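PDB 3E02: 3-keto-5-aminohexanoate cleavage protein from Burkholderia xenovorans LB400, which probably cleaves the beta-keto acid 3-keto-5-aminohexanoate with the help of a bound zinc ion, as a TIM-barrel member of the beta-keto acid cleavage enzymes. Local coordinates for residues 89-94 / 119-124; 170-175 / 253-258; 83-88 / 100-105; 199-204 / 215-220. All coordinates share one frame; numbering follows the deposited sequence.

How the contacts relate
All four contacts belong to one (beta/alpha)8 barrel. Along the chain, contacts 3 and 1 interleave: strand 82-85 runs on into loop 89-94, and helix 95-105 lies before loop 119-124. Contact 2 opens later and encloses contact 4. The centre of contact 2 is about 5 Å from the chain's centre, in the barrel interior beside the zinc. Contacts 3 and 4, centres about 25 Å apart on opposite sides of the chain's centre, each pack an outer helix on the barrel, and residues of contact 4 also meet other subunits. Strands 168-173 and 195-201 are neighbours, with the centres of contacts 2 and 4 about 10 Å apart. Contact 1 joins loops at the rim near the zinc, its F119 packing on Y174 of contact 2.

Contact 1: residues 89-94 / 119-124; sequences GGLGMS and FNISQA
Flanked by F119 and I121, the two residues that receive L91, the carboxamide oxygen OD1 of N120 is gripped by two donors of S122. S122 OG donates to N120 OD1 over 2.6 Å, in the carbonyl plane and on a lone pair, while S122 N reaches N120 OD1 at 3.1 Å from a position tilted 23° out of that plane. The backbone bond closes an Asx turn, a natural role for asparagine, and it bends the chain around I121. Across the contact, L91 sits at the second position of a type II turn from G90 to M93, closed by a weak bond; G92 follows it with the positive phi (106°) that glycine tolerates well. The turn holds L91 out toward the other loop. Its CD1 lies 4.0 Å from F119 CD1 and, reaching tip to tip, 3.9 Å from I121 CD1, whereas CD2 comes over one face of the F119 ring. With CG anti to the backbone N (chi1 -158°), F119 swings its ring across the leucine, the two side chains meeting at about a right angle. A branched leucine suits this place because its two methyls meet the ring at two points, with CD1 also reaching I121. L148 of strand 147-148 touches both L91 and F119, and Y139 and L140 of helix 136-142 cover I121. Segment 89-94 follows barrel strand 82-85, while 119-124 follows the short strand 117-118, paired with 147-148 outside the barrel. The F119 side chain is about 8 Å from the zinc: such joined loops are characteristic of the rim round a TIM-barrel active site.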
loop_
_atom_site.group_PDB
_atom_site.type_symbol
_atom_site.label_atom_id
_atom_site.label_comp_id
_atom_site.label_asym_id
_atom_site.label_seq_id
_atom_site.Cartn_x
_atom_site.Cartn_y
_atom_site.Cartn_z
ATOM N N GLY A 89 8.258 -31.342 -4.769
ATOM C CA GLY A 89 7.776 -32.644 -5.189
ATOM C C GLY A 89 6.290 -32.823 -4.919
ATOM O O GLY A 89 5.496 -31.872 -5.050
ATOM N N GLY A 90 5.923 -34.061 -4.593
ATOM C CA GLY A 90 4.569 -34.428 -4.234
ATOM C C GLY A 90 4.246 -34.133 -2.778
ATOM O O GLY A 90 5.103 -34.307 -1.877
ATOM N N LEU A 91 3.001 -33.716 -2.538
ATOM C CA LEU A 91 2.542 -33.395 -1.185
ATOM C C LEU A 91 2.525 -34.685 -0.352
ATOM O O LEU A 91 1.981 -35.700 -0.802
ATOM C CB LEU A 91 1.156 -32.729 -1.210
ATOM C CG LEU A 91 0.982 -31.451 -2.043
ATOM C CD1 LEU A 91 -0.421 -30.876 -1.838
ATOM C CD2 LEU A 91 2.029 -30.392 -1.721
ATOM N N GLY A 92 3.180 -34.648 0.814
ATOM C CA GLY A 92 3.283 -35.796 1.726
ATOM C C GLY A 92 4.645 -36.488 1.761
ATOM O O GLY A 92 4.855 -37.391 2.593
HETATM N N MSE A 93 5.565 -36.089 0.875
HETATM C CA MSE A 93 6.917 -36.685 0.819
HETATM C C MSE A 93 7.822 -36.117 1.897
HETATM O O MSE A 93 7.660 -34.966 2.297
HETATM C CB MSE A 93 7.571 -36.430 -0.537
HETATM C CG MSE A 93 6.844 -37.094 -1.670
HETATM SE SE MSE A 93 7.750 -36.758 -3.340
HETATM C CE MSE A 93 6.473 -37.690 -4.531
ATOM N N SER A 94 8.777 -36.926 2.346
ATOM C CA SER A 94 9.757 -36.511 3.349
ATOM C C SER A 94 10.825 -35.650 2.671
ATOM O O SER A 94 10.912 -35.632 1.443
ATOM C CB SER A 94 10.422 -37.728 3.965
ATOM O OG SER A 94 11.086 -38.484 2.961
ATOM N N PHE A 119 -1.355 -26.234 2.943
ATOM C CA PHE A 119 -1.366 -26.305 1.470
ATOM C C PHE A 119 -2.579 -27.172 1.147
ATOM O O PHE A 119 -2.461 -28.383 1.007
ATOM C CB PHE A 119 -0.036 -26.885 0.964
ATOM C CG PHE A 119 0.277 -26.527 -0.460
ATOM C CD1 PHE A 119 -0.566 -26.930 -1.502
ATOM C CD2 PHE A 119 1.425 -25.791 -0.772
ATOM C CE1 PHE A 119 -0.284 -26.579 -2.834
ATOM C CE2 PHE A 119 1.720 -25.437 -2.098
ATOM C CZ PHE A 119 0.868 -25.836 -3.128
ATOM N N ASN A 120 -3.735 -26.516 1.051
ATOM C CA ASN A 120 -5.036 -27.152 0.926
ATOM C C ASN A 120 -5.593 -27.093 -0.502
ATOM O O ASN A 120 -6.052 -26.041 -0.955
ATOM C CB ASN A 120 -6.000 -26.481 1.930
ATOM C CG ASN A 120 -7.355 -27.192 2.056
ATOM O OD1 ASN A 120 -7.640 -28.171 1.354
ATOM N ND2 ASN A 120 -8.198 -26.691 2.966
ATOM N N ILE A 121 -5.551 -28.230 -1.197
ATOM C CA ILE A 121 -6.108 -28.354 -2.567
ATOM C C ILE A 121 -7.354 -29.261 -2.587
ATOM O O ILE A 121 -7.803 -29.683 -3.667
ATOM C CB ILE A 121 -5.024 -28.824 -3.585
ATOM C CG1 ILE A 121 -4.456 -30.216 -3.229
ATOM C CG2 ILE A 121 -3.915 -27.769 -3.657
ATOM C CD1 ILE A 121 -3.463 -30.733 -4.213
ATOM N N SER A 122 -7.924 -29.529 -1.403
ATOM C CA SER A 122 -9.072 -30.425 -1.245
ATOM C C SER A 122 -10.350 -29.977 -1.949
ATOM O O SER A 122 -11.137 -30.821 -2.363
ATOM C CB SER A 122 -9.371 -30.643 0.243
ATOM O OG SER A 122 -9.859 -29.454 0.854
ATOM N N GLN A 123 -10.558 -28.663 -2.069
ATOM C CA GLN A 123 -11.741 -28.111 -2.750
ATOM C C GLN A 123 -11.845 -28.532 -4.227
ATOM O O GLN A 123 -12.941 -28.590 -4.764
ATOM C CB GLN A 123 -11.770 -26.578 -2.641
ATOM C CG GLN A 123 -11.996 -26.071 -1.203
ATOM C CD GLN A 123 -11.822 -24.558 -1.066
ATOM O OE1 GLN A 123 -10.807 -23.980 -1.514
ATOM N NE2 GLN A 123 -12.796 -23.908 -0.425
ATOM N N ALA A 124 -10.704 -28.803 -4.866
ATOM C CA ALA A 124 -10.652 -29.286 -6.253
ATOM C C ALA A 124 -11.452 -30.581 -6.457
ATOM O O ALA A 124 -12.075 -30.760 -7.507
ATOM C CB ALA A 124 -9.190 -29.475 -6.702
#

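Contact 2: residues 170-175 / 253-258; sequences EFECYD and NVRVGL. With EDO (1,2-ethanediol), chain D.
E170 and R255 look at each other across the barrel from strands that are not neighbours, 168-173 and 253-256, with their CA atoms 11.2 Å apart. Only long side chains can bridge such a gap. R255 is extended from CG to NE, with CG anti to the backbone N (chi1 165°), and it meets the likewise extended glutamate at about a right angle. The salt bridge is a loose one: R255 NH1 gives a weak hydrogen bond to E170 OE2 over 3.4 Å, with an N-H...O angle of 151°. E170 has two modelled conformers, and this bond describes one of them. OE2 lies at the edge of the guanidinium, in its plane, although the carboxylate is turned 47° from that plane. E172 OE1 adds only a nearby opposite charge, 4.3 Å from R255 NH1 and well out of the guanidinium plane. N84 ND2 binds E170 OE1. A 1,2-ethanediol, probably from the crystallisation liquor, makes a weak hydrogen bond of 3.4 Å between its O2 and Y174 OH, and is also hydrogen-bonded to D260 OD1. The R255 side chain comes within about 4 Å of the zinc held by H50, H52 and E259. The chemistry thus implies a buried charge network beside the metal site: D260 holds R255 NE in a salt bridge, E170 adds a weak bond, and the acidic groups together probably balance the arginine's charge.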
loop_
_atom_site.group_PDB
_atom_site.type_symbol
_atom_site.label_atom_id
_atom_site.label_comp_id
_atom_site.label_asym_id
_atom_site.label_seq_id
_atom_site.Cartn_x
_atom_site.Cartn_y
_atom_site.Cartn_z
ATOM N N GLU A 170 15.444 -20.992 -6.984
ATOM C CA GLU A 170 14.201 -20.295 -7.313
ATOM C C GLU A 170 13.529 -20.291 -5.928
ATOM O O GLU A 170 13.001 -21.320 -5.501
ATOM C CB GLU A 170 13.375 -21.073 -8.362
ATOM C CG GLU A 170 11.989 -20.471 -8.783
ATOM C CD GLU A 170 11.030 -21.485 -9.466
ATOM O OE1 GLU A 170 11.291 -22.704 -9.460
ATOM O OE2 GLU A 170 9.964 -21.077 -9.985
ATOM N N PHE A 171 13.579 -19.157 -5.228
ATOM C CA PHE A 171 13.000 -19.041 -3.877
ATOM C C PHE A 171 11.484 -18.878 -3.967
ATOM O O PHE A 171 11.008 -17.813 -4.390
ATOM C CB PHE A 171 13.629 -17.865 -3.117
ATOM C CG PHE A 171 15.117 -17.967 -2.956
ATOM C CD1 PHE A 171 15.667 -18.907 -2.091
ATOM C CD2 PHE A 171 15.979 -17.110 -3.651
ATOM C CE1 PHE A 171 17.057 -19.015 -1.927
ATOM C CE2 PHE A 171 17.369 -17.196 -3.491
ATOM C CZ PHE A 171 17.913 -18.156 -2.627
ATOM N N GLU A 172 10.735 -19.912 -3.578
ATOM C CA GLU A 172 9.260 -19.884 -3.661
ATOM C C GLU A 172 8.719 -19.257 -2.390
ATOM O O GLU A 172 8.870 -19.824 -1.316
ATOM C CB GLU A 172 8.621 -21.264 -3.821
ATOM C CG GLU A 172 9.312 -22.234 -4.728
ATOM C CD GLU A 172 9.537 -21.726 -6.117
ATOM O OE1 GLU A 172 8.786 -20.865 -6.600
ATOM O OE2 GLU A 172 10.470 -22.237 -6.739
ATOM N N CYS A 173 8.086 -18.096 -2.532
ATOM C CA CYS A 173 7.560 -17.311 -1.422
ATOM C C CYS A 173 6.037 -17.245 -1.555
ATOM O O CYS A 173 5.526 -16.575 -2.443
ATOM C CB CYS A 173 8.196 -15.920 -1.470
ATOM S SG CYS A 173 10.021 -15.945 -1.285
ATOM N N TYR A 174 5.333 -17.973 -0.689
ATOM C CA TYR A 174 3.863 -18.081 -0.675
ATOM C C TYR A 174 3.170 -17.052 0.215
ATOM O O TYR A 174 1.952 -17.024 0.268
ATOM C CB TYR A 174 3.428 -19.465 -0.180
ATOM C CG TYR A 174 3.869 -20.605 -1.037
ATOM C CD1 TYR A 174 5.172 -21.094 -0.953
ATOM C CD2 TYR A 174 2.986 -21.231 -1.923
ATOM C CE1 TYR A 174 5.608 -22.147 -1.744
ATOM C CE2 TYR A 174 3.416 -22.315 -2.724
ATOM C CZ TYR A 174 4.731 -22.763 -2.612
ATOM O OH TYR A 174 5.196 -23.817 -3.359
ATOM N N ASP A 175 3.934 -16.276 0.971
ATOM C CA ASP A 175 3.358 -15.266 1.850
ATOM C C ASP A 175 4.449 -14.276 2.245
ATOM O O ASP A 175 5.632 -14.529 2.022
ATOM C CB ASP A 175 2.732 -15.943 3.090
ATOM C CG ASP A 175 1.521 -15.198 3.630
ATOM O OD1 ASP A 175 1.314 -13.997 3.326
ATOM O OD2 ASP A 175 0.794 -15.810 4.420
ATOM N N ASN A 253 9.482 -11.008 -13.760
ATOM C CA ASN A 253 9.521 -12.180 -14.617
ATOM C C ASN A 253 8.242 -13.004 -14.439
ATOM O O ASN A 253 7.428 -12.729 -13.544
ATOM C CB ASN A 253 10.790 -12.968 -14.307
ATOM C CG ASN A 253 12.039 -12.133 -14.528
ATOM O OD1 ASN A 253 12.479 -11.964 -15.660
ATOM N ND2 ASN A 253 12.597 -11.582 -13.445
ATOM N N VAL A 254 8.066 -14.005 -15.298
ATOM C CA VAL A 254 6.798 -14.719 -15.382
ATOM C C VAL A 254 6.961 -16.226 -15.375
ATOM O O VAL A 254 7.907 -16.769 -15.950
ATOM C CB VAL A 254 5.986 -14.290 -16.655
ATOM C CG1 VAL A 254 5.773 -12.753 -16.688
ATOM C CG2 VAL A 254 6.637 -14.758 -17.941
ATOM N N ARG A 255 6.030 -16.883 -14.690
ATOM C CA ARG A 255 5.928 -18.332 -14.676
ATOM C C ARG A 255 4.519 -18.732 -15.108
ATOM O O ARG A 255 3.543 -18.253 -14.531
ATOM C CB ARG A 255 6.237 -18.900 -13.298
ATOM C CG ARG A 255 5.802 -20.353 -13.137
ATOM C CD ARG A 255 6.469 -21.024 -11.963
ATOM N NE ARG A 255 5.639 -22.114 -11.471
ATOM C CZ ARG A 255 5.974 -22.960 -10.506
ATOM N NH1 ARG A 255 7.188 -22.953 -9.960
ATOM N NH2 ARG A 255 5.083 -23.855 -10.119
ATOM N N VAL A 256 4.444 -19.588 -16.126
ATOM C CA VAL A 256 3.176 -20.169 -16.600
ATOM C C VAL A 256 3.404 -21.673 -16.625
ATOM O O VAL A 256 4.474 -22.139 -16.209
ATOM C CB VAL A 256 2.717 -19.599 -17.976
ATOM C CG1 VAL A 256 2.459 -18.074 -17.874
ATOM C CG2 VAL A 256 3.723 -19.920 -19.077
ATOM N N GLY A 257 2.381 -22.425 -17.035
ATOM C CA GLY A 257 2.457 -23.864 -17.168
ATOM C C GLY A 257 1.289 -24.621 -16.572
ATOM O O GLY A 257 0.578 -24.098 -15.699
ATOM N N LEU A 258 1.101 -25.854 -17.063
ATOM C CA LEU A 258 0.031 -26.738 -16.605
ATOM C C LEU A 258 0.130 -27.139 -15.134
ATOM O O LEU A 258 -0.847 -27.593 -14.560
ATOM C CB LEU A 258 -0.125 -27.960 -17.512
ATOM C CG LEU A 258 -0.462 -27.683 -18.986
ATOM C CD1 LEU A 258 -0.689 -29.007 -19.740
ATOM C CD2 LEU A 258 -1.670 -26.823 -19.152
HETATM C C1 EDO D . 1.765 -24.675 -7.874
HETATM O O1 EDO D . 0.750 -23.883 -8.504
HETATM C C2 EDO D . 2.316 -23.919 -6.670
HETATM O O2 EDO D . 3.072 -24.803 -5.832
#

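Contact 3: residues 83-88 / 100-105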
loop_
_atom_site.group_PDB
_atom_site.type_symbol
_atom_site.label_atom_id
_atom_site.label_comp_id
_atom_site.label_asym_id
_atom_site.label_seq_id
_atom_site.Cartn_x
_atom_site.Cartn_y
_atom_site.Cartn_z
ATOM N N LEU A 83 17.111 -26.170 -16.803
ATOM C CA LEU A 83 16.268 -27.192 -16.183
ATOM C C LEU A 83 16.284 -26.967 -14.678
ATOM O O LEU A 83 17.315 -27.092 -14.046
ATOM C CB LEU A 83 16.698 -28.595 -16.597
ATOM C CG LEU A 83 16.820 -28.779 -18.119
ATOM C CD1 LEU A 83 17.140 -30.239 -18.481
ATOM C CD2 LEU A 83 15.577 -28.291 -18.878
ATOM N N ASN A 84 15.113 -26.605 -14.150
ATOM C CA ASN A 84 14.865 -26.279 -12.751
ATOM C C ASN A 84 14.155 -27.505 -12.142
ATOM O O ASN A 84 13.058 -27.884 -12.605
ATOM C CB ASN A 84 14.053 -24.964 -12.737
ATOM C CG ASN A 84 13.457 -24.583 -11.400
ATOM O OD1 ASN A 84 13.419 -25.345 -10.445
ATOM N ND2 ASN A 84 12.948 -23.358 -11.354
ATOM N N ILE A 85 14.793 -28.102 -11.124
ATOM C CA ILE A 85 14.286 -29.297 -10.439
ATOM C C ILE A 85 13.573 -28.938 -9.131
ATOM O O ILE A 85 14.101 -28.175 -8.293
ATOM C CB ILE A 85 15.425 -30.320 -10.117
ATOM C CG1 ILE A 85 16.270 -30.640 -11.364
ATOM C CG2 ILE A 85 14.849 -31.616 -9.512
ATOM C CD1 ILE A 85 15.482 -31.172 -12.561
ATOM N N THR A 86 12.380 -29.503 -8.947
ATOM C CA THR A 86 11.620 -29.273 -7.741
ATOM C C THR A 86 12.274 -29.966 -6.539
ATOM O O THR A 86 12.844 -31.059 -6.665
ATOM C CB THR A 86 10.154 -29.782 -7.844
ATOM O OG1 THR A 86 9.457 -29.442 -6.641
ATOM C CG2 THR A 86 10.086 -31.299 -8.056
ATOM N N THR A 87 12.264 -29.267 -5.410
ATOM C CA THR A 87 12.600 -29.858 -4.118
ATOM C C THR A 87 11.320 -29.854 -3.252
ATOM O O THR A 87 11.412 -30.103 -2.066
ATOM C CB THR A 87 13.738 -29.131 -3.397
ATOM O OG1 THR A 87 13.301 -27.833 -3.010
ATOM C CG2 THR A 87 14.985 -29.036 -4.278
ATOM N N GLY A 88 10.165 -29.542 -3.859
ATOM C CA GLY A 88 8.845 -29.572 -3.226
ATOM C C GLY A 88 8.269 -30.952 -3.496
ATOM O O GLY A 88 7.867 -31.655 -2.574
ATOM N N ALA A 100 16.251 -35.820 -3.186
ATOM C CA ALA A 100 16.907 -36.853 -4.019
ATOM C C ALA A 100 17.172 -36.482 -5.489
ATOM O O ALA A 100 18.311 -36.635 -5.935
ATOM C CB ALA A 100 16.167 -38.190 -3.922
ATOM N N PRO A 101 16.153 -36.008 -6.241
ATOM C CA PRO A 101 16.385 -35.635 -7.643
ATOM C C PRO A 101 17.452 -34.549 -7.857
ATOM O O PRO A 101 18.355 -34.751 -8.653
ATOM C CB PRO A 101 15.007 -35.175 -8.106
ATOM C CG PRO A 101 14.074 -35.894 -7.246
ATOM C CD PRO A 101 14.722 -35.868 -5.906
ATOM N N ALA A 102 17.362 -33.442 -7.120
ATOM C CA ALA A 102 18.352 -32.351 -7.202
ATOM C C ALA A 102 19.746 -32.823 -6.800
ATOM O O ALA A 102 20.732 -32.394 -7.415
ATOM C CB ALA A 102 17.926 -31.136 -6.345
ATOM N N ARG A 103 19.828 -33.680 -5.773
ATOM C CA ARG A 103 21.114 -34.228 -5.341
ATOM C C ARG A 103 21.735 -35.113 -6.415
ATOM O O ARG A 103 22.939 -35.044 -6.643
ATOM C CB ARG A 103 21.022 -34.997 -4.014
ATOM C CG ARG A 103 20.734 -34.100 -2.811
ATOM C CD ARG A 103 21.640 -34.422 -1.636
ATOM N NE ARG A 103 21.484 -35.784 -1.124
ATOM C CZ ARG A 103 20.648 -36.177 -0.154
ATOM N NH1 ARG A 103 19.799 -35.337 0.456
ATOM N NH2 ARG A 103 20.641 -37.465 0.209
ATOM N N ALA A 104 20.912 -35.928 -7.080
ATOM C CA ALA A 104 21.397 -36.802 -8.159
ATOM C C ALA A 104 21.768 -36.012 -9.424
ATOM O O ALA A 104 22.839 -36.211 -10.000
ATOM C CB ALA A 104 20.358 -37.877 -8.505
ATOM N N ALA A 105 20.887 -35.104 -9.827
ATOM C CA ALA A 105 21.050 -34.325 -11.064
ATOM C C ALA A 105 22.070 -33.183 -11.045
ATOM O O ALA A 105 22.575 -32.808 -12.105
ATOM C CB ALA A 105 19.713 -33.762 -11.470
HETATM O O HOH W 1 14.967 -32.473 -5.571
#
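I85 meets the helix through its CG2 branch, which stands 3.8 Å from P101 CB and 3.9 Å from A102 N. The isoleucine adopts chi1 -51°, which sets CG1 beside the backbone N and turns CG2 anti to it; this methyl is the one that crosses to the helix, running obliquely against the proline ring. Beta-branching suits the place, since CG2 can meet the helix while CG1 leaves on another side. I85 was modelled in two conformers, and this contact describes one of them. Two residues on, T87 divides its side chain between two tasks. Its chi1 of 68° puts OG1 between the backbone N and the carbonyl carbon, where it hydrogen-bonds to S111 O, and leaves CG2 anti to the carbonyl carbon, 4.2 Å from A102 CB. A threonine fits here, one branch polar and the other apolar. The segments are the first strand and the helix of a beta-alpha-beta unit, strand 82-85, helix 95-105 and strand 109-113, one of the repeating crossovers of the TIM barrel, and small A102 lets the strand end come close, with the CA atoms of I85 and A102 6.0 Å apart. The helix is kinked here: P101 has no N-H to offer, and A102 N makes no bond to the turn before. A water takes that hydrogen instead, lying 3.0 Å from A102 N, and donates to T86 O at 2.8 Å, so it ties the end of the strand to the helix. T86 OG1 in turn accepts from G88 N at 2.9 Å, an ST turn that curls the chain as it leaves the strand, and it also accepts from G89 N.

Contact 4: residues 199-204 / 215-220. With EDO (1,2-ethanediol), chain J.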
loop_
_atom_site.group_PDB
_atom_site.type_symbol
_atom_site.label_atom_id
_atom_site.label_comp_id
_atom_site.label_asym_id
_atom_site.label_seq_id
_atom_site.Cartn_x
_atom_site.Cartn_y
_atom_site.Cartn_z
ATOM N N CYS A 199 7.139 -15.220 -6.240
ATOM C CA CYS A 199 5.969 -15.002 -5.383
ATOM C C CYS A 199 4.816 -15.852 -5.921
ATOM O O CYS A 199 4.531 -15.820 -7.119
ATOM C CB CYS A 199 5.608 -13.535 -5.320
ATOM S SG CYS A 199 6.968 -12.566 -4.601
ATOM N N VAL A 200 4.148 -16.580 -5.026
ATOM C CA VAL A 200 3.120 -17.568 -5.375
ATOM C C VAL A 200 1.774 -17.163 -4.808
ATOM O O VAL A 200 1.616 -17.085 -3.582
ATOM C CB VAL A 200 3.512 -18.959 -4.828
ATOM C CG1 VAL A 200 2.497 -19.999 -5.237
ATOM C CG2 VAL A 200 4.926 -19.349 -5.301
ATOM N N PHE A 201 0.795 -16.944 -5.696
ATOM C CA PHE A 201 -0.531 -16.444 -5.302
ATOM C C PHE A 201 -1.666 -17.415 -5.591
ATOM O O PHE A 201 -1.649 -18.115 -6.596
ATOM C CB PHE A 201 -0.822 -15.133 -6.025
ATOM C CG PHE A 201 0.201 -14.082 -5.768
ATOM C CD1 PHE A 201 1.333 -13.991 -6.578
ATOM C CD2 PHE A 201 0.083 -13.219 -4.679
ATOM C CE1 PHE A 201 2.329 -13.057 -6.307
ATOM C CE2 PHE A 201 1.072 -12.260 -4.414
ATOM C CZ PHE A 201 2.190 -12.186 -5.231
ATOM N N GLY A 202 -2.647 -17.437 -4.690
ATOM C CA GLY A 202 -3.864 -18.216 -4.887
ATOM C C GLY A 202 -3.950 -19.598 -4.285
ATOM O O GLY A 202 -4.950 -20.266 -4.499
ATOM N N ILE A 203 -2.943 -20.035 -3.529
ATOM C CA ILE A 203 -3.010 -21.334 -2.854
ATOM C C ILE A 203 -3.752 -21.120 -1.533
ATOM O O ILE A 203 -3.450 -20.170 -0.810
ATOM C CB ILE A 203 -1.611 -21.925 -2.564
ATOM C CG1 ILE A 203 -0.822 -22.148 -3.868
ATOM C CG2 ILE A 203 -1.712 -23.235 -1.746
ATOM C CD1 ILE A 203 -1.421 -23.190 -4.804
ATOM N N LEU A 204 -4.705 -22.006 -1.219
ATOM C CA LEU A 204 -5.427 -21.961 0.068
ATOM C C LEU A 204 -4.441 -22.455 1.144
ATOM O O LEU A 204 -4.060 -23.633 1.177
ATOM C CB LEU A 204 -6.718 -22.788 0.044
ATOM C CG LEU A 204 -7.596 -22.780 1.304
ATOM C CD1 LEU A 204 -7.906 -21.344 1.775
ATOM C CD2 LEU A 204 -8.891 -23.625 1.125
ATOM N N LEU A 215 1.979 -6.144 -5.226
ATOM C CA LEU A 215 2.674 -4.867 -5.028
ATOM C C LEU A 215 3.234 -4.768 -3.616
ATOM O O LEU A 215 4.306 -4.241 -3.449
ATOM C CB LEU A 215 1.817 -3.643 -5.372
ATOM C CG LEU A 215 1.688 -3.334 -6.872
ATOM C CD1 LEU A 215 0.692 -4.277 -7.545
ATOM C CD2 LEU A 215 1.281 -1.872 -7.087
ATOM N N HIS A 216 2.514 -5.300 -2.626
ATOM C CA HIS A 216 2.985 -5.290 -1.246
ATOM C C HIS A 216 4.255 -6.124 -1.082
ATOM O O HIS A 216 5.206 -5.663 -0.468
ATOM C CB HIS A 216 1.914 -5.746 -0.252
ATOM C CG HIS A 216 2.384 -5.722 1.171
ATOM N ND1 HIS A 216 2.604 -4.550 1.863
ATOM C CD2 HIS A 216 2.707 -6.727 2.018
ATOM C CE1 HIS A 216 3.035 -4.838 3.080
ATOM N NE2 HIS A 216 3.099 -6.154 3.200
HETATM N N MSE A 217 4.249 -7.343 -1.628
HETATM C CA MSE A 217 5.429 -8.209 -1.573
HETATM C C MSE A 217 6.637 -7.575 -2.274
HETATM O O MSE A 217 7.760 -7.689 -1.771
HETATM C CB MSE A 217 5.111 -9.602 -2.113
HETATM C CG MSE A 217 4.245 -10.416 -1.155
HETATM SE SE MSE A 217 3.925 -12.198 -1.795
HETATM C CE MSE A 217 5.607 -12.975 -1.225
ATOM N N ARG A 218 6.414 -6.860 -3.385
ATOM C CA ARG A 218 7.520 -6.162 -4.054
ATOM C C ARG A 218 8.086 -5.048 -3.150
ATOM O O ARG A 218 9.307 -4.874 -3.072
ATOM C CB ARG A 218 7.137 -5.594 -5.422
ATOM C CG ARG A 218 8.412 -5.187 -6.160
ATOM C CD ARG A 218 8.242 -4.551 -7.442
ATOM N NE ARG A 218 7.443 -3.327 -7.399
ATOM C CZ ARG A 218 7.387 -2.451 -8.395
ATOM N NH1 ARG A 218 8.137 -2.608 -9.484
ATOM N NH2 ARG A 218 6.612 -1.384 -8.278
ATOM N N THR A 219 7.205 -4.311 -2.463
ATOM C CA THR A 219 7.618 -3.244 -1.535
ATOM C C THR A 219 8.472 -3.776 -0.384
ATOM O O THR A 219 9.516 -3.192 -0.045
ATOM C CB THR A 219 6.386 -2.485 -0.987
ATOM O OG1 THR A 219 5.728 -1.877 -2.096
ATOM C CG2 THR A 219 6.762 -1.417 0.010
ATOM N N ILE A 220 8.037 -4.893 0.183
ATOM C CA ILE A 220 8.765 -5.553 1.268
ATOM C C ILE A 220 10.095 -6.121 0.772
ATOM O O ILE A 220 11.122 -5.932 1.436
ATOM C CB ILE A 220 7.893 -6.639 1.955
ATOM C CG1 ILE A 220 6.677 -5.985 2.643
ATOM C CG2 ILE A 220 8.709 -7.446 2.961
ATOM C CD1 ILE A 220 6.997 -4.871 3.673
HETATM C C1 EDO J . -7.565 -18.408 -1.446
HETATM O O1 EDO J . -7.218 -19.572 -2.224
HETATM C C2 EDO J . -6.390 -17.841 -0.651
HETATM O O2 EDO J . -5.098 -18.048 -1.246
#
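M217, a selenomethionine, and F201 run alongside one another, pointing opposite ways, one reaching from helix 211-225, the other from strand 195-201. The selenium SE, in the place of the methionine sulfur, lies 3.8 Å from F201 CZ and 4.7 Å from the ring centroid, 53° off the ring normal, so this Met-aromatic contact is oblique. A bend at chi3 (81°) then turns the terminal methyl away from the phenylalanine, and M217 CE comes to rest 3.7 Å from C199 SG. C199 and F201, two apart on the strand, both point to the helix, and V200 between them points away. One long, flexible side chain thus serves the two; the short, apolar cysteine side chain offers its SG as a soft surface to the methyl. L179 of helix 176-187 also packs on M217, and F243 meets the F201 ring at about 40°. Beyond the strand, a 1,2-ethanediol, probably from the crystallisation liquor, donates from its O2 to I203 O at 2.7 Å. The chemistry is that of soft, polarisable atoms and carbon in a buried interface, a reading that applies equally to methionine sulfur: dispersion and shape, not charge, join strand to helix in this beta-alpha-beta unit.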